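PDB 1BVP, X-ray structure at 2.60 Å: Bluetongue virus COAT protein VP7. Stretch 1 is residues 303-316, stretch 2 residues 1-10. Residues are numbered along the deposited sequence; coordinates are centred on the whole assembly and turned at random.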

# COMPACT_ATOMS: atom_id res chain seq x y z
N ASP A 303 -12.15 13.72 5.63
CA ASP A 303 -12.19 15.17 5.67
C ASP A 303 -10.80 15.74 5.91
O ASP A 303 -9.93 15.08 6.50
CB ASP A 303 -13.14 15.64 6.77
CG ASP A 303 -12.78 15.08 8.12
OD1 ASP A 303 -12.83 13.85 8.29
OD2 ASP A 303 -12.43 15.87 9.01
N ARG A 304 -10.62 16.98 5.48
CA ARG A 304 -9.38 17.70 5.63
C ARG A 304 -8.82 17.68 7.05
O ARG A 304 -7.65 17.32 7.26
CB ARG A 304 -9.58 19.15 5.19
CG ARG A 304 -8.34 19.99 5.24
CD ARG A 304 -8.61 21.42 4.82
NE ARG A 304 -7.44 22.28 4.99
CZ ARG A 304 -7.03 22.75 6.16
NH1 ARG A 304 -7.70 22.44 7.28
NH2 ARG A 304 -5.97 23.55 6.23
N ASP A 305 -9.67 17.99 8.03
CA ASP A 305 -9.21 18.04 9.41
C ASP A 305 -8.56 16.77 9.93
O ASP A 305 -7.44 16.82 10.49
CB ASP A 305 -10.33 18.49 10.34
CG ASP A 305 -10.76 19.95 10.12
OD1 ASP A 305 -10.08 20.75 9.41
OD2 ASP A 305 -11.83 20.29 10.68
N SER A 306 -9.22 15.64 9.73
CA SER A 306 -8.68 14.37 10.20
C SER A 306 -7.36 14.07 9.54
O SER A 306 -6.39 13.72 10.23
CB SER A 306 -9.66 13.27 9.91
OG SER A 306 -10.90 13.65 10.47
N ILE A 307 -7.32 14.20 8.22
CA ILE A 307 -6.09 13.91 7.50
C ILE A 307 -4.95 14.80 7.99
O ILE A 307 -3.86 14.31 8.29
CB ILE A 307 -6.28 14.08 6.01
CG1 ILE A 307 -7.43 13.21 5.53
CG2 ILE A 307 -5.00 13.72 5.32
CD1 ILE A 307 -7.17 11.70 5.69
N LEU A 308 -5.22 16.09 8.10
CA LEU A 308 -4.23 17.06 8.54
C LEU A 308 -3.71 16.71 9.92
O LEU A 308 -2.48 16.68 10.15
CB LEU A 308 -4.87 18.42 8.62
CG LEU A 308 -4.16 19.61 7.99
CD1 LEU A 308 -4.37 20.76 8.93
CD2 LEU A 308 -2.70 19.35 7.78
N THR A 309 -4.64 16.50 10.84
CA THR A 309 -4.28 16.14 12.20
C THR A 309 -3.37 14.90 12.25
O THR A 309 -2.43 14.85 13.04
CB THR A 309 -5.55 15.91 13.04
OG1 THR A 309 -6.38 17.09 13.02
CG2 THR A 309 -5.20 15.57 14.45
N LEU A 310 -3.65 13.91 11.41
CA LEU A 310 -2.84 12.71 11.39
C LEU A 310 -1.45 13.07 10.90
O LEU A 310 -0.47 12.67 11.54
CB LEU A 310 -3.46 11.61 10.50
CG LEU A 310 -4.73 11.02 11.12
CD1 LEU A 310 -5.46 10.22 10.09
CD2 LEU A 310 -4.42 10.20 12.35
N LEU A 311 -1.36 13.80 9.78
CA LEU A 311 -0.05 14.18 9.25
C LEU A 311 0.76 15.01 10.25
O LEU A 311 1.93 14.71 10.53
CB LEU A 311 -0.21 14.97 7.96
CG LEU A 311 -0.82 14.10 6.88
CD1 LEU A 311 -0.84 14.89 5.60
CD2 LEU A 311 0.00 12.82 6.73
N LEU A 312 0.11 16.02 10.81
CA LEU A 312 0.72 16.89 11.79
C LEU A 312 1.18 16.08 13.04
O LEU A 312 2.32 16.23 13.52
CB LEU A 312 -0.27 18.00 12.13
CG LEU A 312 -0.13 19.44 11.59
CD1 LEU A 312 0.58 19.51 10.29
CD2 LEU A 312 -1.48 20.10 11.49
N LEU A 313 0.33 15.18 13.52
CA LEU A 313 0.70 14.37 14.69
C LEU A 313 1.84 13.41 14.38
O LEU A 313 2.68 13.17 15.24
CB LEU A 313 -0.49 13.58 15.16
CG LEU A 313 -0.99 13.82 16.57
CD1 LEU A 313 -1.98 12.71 16.84
CD2 LEU A 313 0.13 13.80 17.60
N SER A 314 1.89 12.86 13.17
CA SER A 314 2.95 11.95 12.78
C SER A 314 4.30 12.66 12.82
O SER A 314 5.29 12.13 13.34
CB SER A 314 2.69 11.41 11.37
OG SER A 314 3.63 10.40 11.09
N THR A 315 4.34 13.87 12.27
CA THR A 315 5.54 14.68 12.30
C THR A 315 5.90 14.99 13.77
O THR A 315 7.06 14.83 14.18
CB THR A 315 5.34 15.98 11.53
OG1 THR A 315 4.92 15.66 10.21
CG2 THR A 315 6.64 16.77 11.44
N LEU A 316 4.92 15.40 14.58
CA LEU A 316 5.22 15.67 15.98
C LEU A 316 5.81 14.44 16.67
O LEU A 316 6.68 14.58 17.55
CB LEU A 316 3.98 16.15 16.73
CG LEU A 316 4.16 16.57 18.19
CD1 LEU A 316 4.94 17.86 18.26
CD2 LEU A 316 2.77 16.80 18.83
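Stretch 2 (1-10) MDTIAARALT

Stretch 2 is helical from Asp 2 to Thr 10, with phi from -73° to -57° and psi from -49° to -36°, and it packs beside the helix 304-316 of stretch 1. The two N-to-C directions differ by 18°, so the helices run nearly parallel, and the signed crossing angle is likewise 18°. Their axes approach to 10.6 Å, a wide spacing that leaves side chains to bridge the gap, and the contact buries 323 Å² summed over both sides. The register is fixed near the C-terminal end of stretch 2, where the CA atoms of Leu 9 and Leu 312 lie 6.8 Å apart.

Met 1 touches stretch 1 lightly. Its O is 3.9 Å from Arg 304 NH2, near the guanidinium plane but too far to count as a hydrogen bond; the same O accepts from Ala 5 N at 3.3 Å, the first i to i+4 bond of the stretch. The end of the Met 1 side chain leads away from the other helix.

Asp 2 supplies the polar anchor. Its CA-to-CB bond points sideways, but the carboxylate comes nearer, with chi1 at -95°, between wells. Arg 304 reaches it with chi1, chi2 and chi3 all t, an extended chain that carries the guanidinium across. Arg 304 NH2 donates to Asp 2 OD1 at 2.9 Å with an N-H...acceptor angle of 165°, within a salt bridge; Arg 304 NE adds a weak bond to the same Asp 2 OD1 at 3.4 Å and 135°. The oxygen therefore meets the guanidinium at its edge.

Thr 3 and Ile 4 make no contact with stretch 1. One turn beyond Met 1, Ala 5 points toward the partner, and its CB lies 4.3 Å from Leu 308 CD1, a loose apolar contact one turn after Arg 304. Ala 6 points away and Arg 7 is out of reach. Ala 8 points toward stretch 1, yet its CB stays 5.2 Å from Leu 312 CD1, beyond contact.

Leu 9 has the largest covered area in either stretch, 66 Å². Its CA-to-CB bond is sideways, but chi1 t and chi2 p bring its end nearer, so that Leu 9 CD1 meets Leu 312 CD1 at 3.7 Å and Thr 315 OG1 also at 3.7 Å. Thr 315 OG1 donates to Leu 311 O at 3.2 Å within its own helix; against the methyl carbon of Leu 9 it makes only a packing contact. Thr 10 turns out of reach, its OG1 donating to Ala 6 O at 2.7 Å.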

# COMPACT_ATOMS: atom_id res chain seq x y z
N MET A 1 -4.62 29.96 6.03
CA MET A 1 -4.84 28.66 6.81
C MET A 1 -4.04 27.41 6.29
O MET A 1 -3.58 26.53 7.07
CB MET A 1 -6.34 28.35 6.92
CG MET A 1 -6.73 27.40 8.08
SD MET A 1 -6.23 27.91 9.82
CE MET A 1 -7.43 29.24 10.22
N ASP A 2 -3.93 27.29 4.97
CA ASP A 2 -3.14 26.22 4.44
C ASP A 2 -1.68 26.59 4.72
O ASP A 2 -0.86 25.75 5.09
CB ASP A 2 -3.42 26.05 2.96
CG ASP A 2 -4.50 24.97 2.67
OD1 ASP A 2 -5.01 24.30 3.61
OD2 ASP A 2 -4.82 24.79 1.47
N THR A 3 -1.39 27.89 4.62
CA THR A 3 -0.05 28.44 4.90
C THR A 3 0.31 28.23 6.36
O THR A 3 1.46 27.92 6.69
CB THR A 3 -0.01 29.93 4.59
OG1 THR A 3 -1.30 30.47 4.85
CG2 THR A 3 0.33 30.16 3.13
N ILE A 4 -0.66 28.39 7.24
CA ILE A 4 -0.43 28.14 8.65
C ILE A 4 0.06 26.70 8.84
O ILE A 4 1.08 26.46 9.49
CB ILE A 4 -1.71 28.37 9.45
CG1 ILE A 4 -2.14 29.82 9.24
CG2 ILE A 4 -1.54 28.01 10.94
CD1 ILE A 4 -3.00 30.32 10.31
N ALA A 5 -0.62 25.75 8.21
CA ALA A 5 -0.23 24.36 8.36
C ALA A 5 1.15 24.11 7.75
O ALA A 5 1.99 23.43 8.37
CB ALA A 5 -1.26 23.45 7.77
N ALA A 6 1.39 24.67 6.56
CA ALA A 6 2.68 24.56 5.86
C ALA A 6 3.84 25.09 6.77
O ALA A 6 4.93 24.47 6.85
CB ALA A 6 2.61 25.30 4.54
N ARG A 7 3.57 26.17 7.51
CA ARG A 7 4.58 26.70 8.44
C ARG A 7 4.84 25.80 9.63
O ARG A 7 6.02 25.52 9.95
CB ARG A 7 4.22 28.09 8.92
CG ARG A 7 4.35 29.08 7.80
CD ARG A 7 3.95 30.46 8.24
NE ARG A 7 3.96 31.36 7.09
CZ ARG A 7 2.90 32.05 6.67
NH1 ARG A 7 1.76 31.93 7.32
NH2 ARG A 7 2.97 32.81 5.60
N ALA A 8 3.78 25.32 10.27
CA ALA A 8 3.96 24.43 11.44
C ALA A 8 4.77 23.20 11.04
O ALA A 8 5.74 22.81 11.71
CB ALA A 8 2.65 24.03 11.97
N LEU A 9 4.42 22.63 9.89
CA LEU A 9 5.08 21.46 9.34
C LEU A 9 6.57 21.73 9.07
O LEU A 9 7.44 20.89 9.38
CB LEU A 9 4.39 21.13 8.03
CG LEU A 9 4.33 19.71 7.50
CD1 LEU A 9 3.73 18.81 8.57
CD2 LEU A 9 3.44 19.74 6.28
N THR A 10 6.83 22.88 8.43
CA THR A 10 8.19 23.32 8.12
C THR A 10 9.04 23.44 9.38
O THR A 10 10.15 22.90 9.45
CB THR A 10 8.20 24.67 7.47
OG1 THR A 10 7.57 24.57 6.19
CG2 THR A 10 9.62 25.13 7.27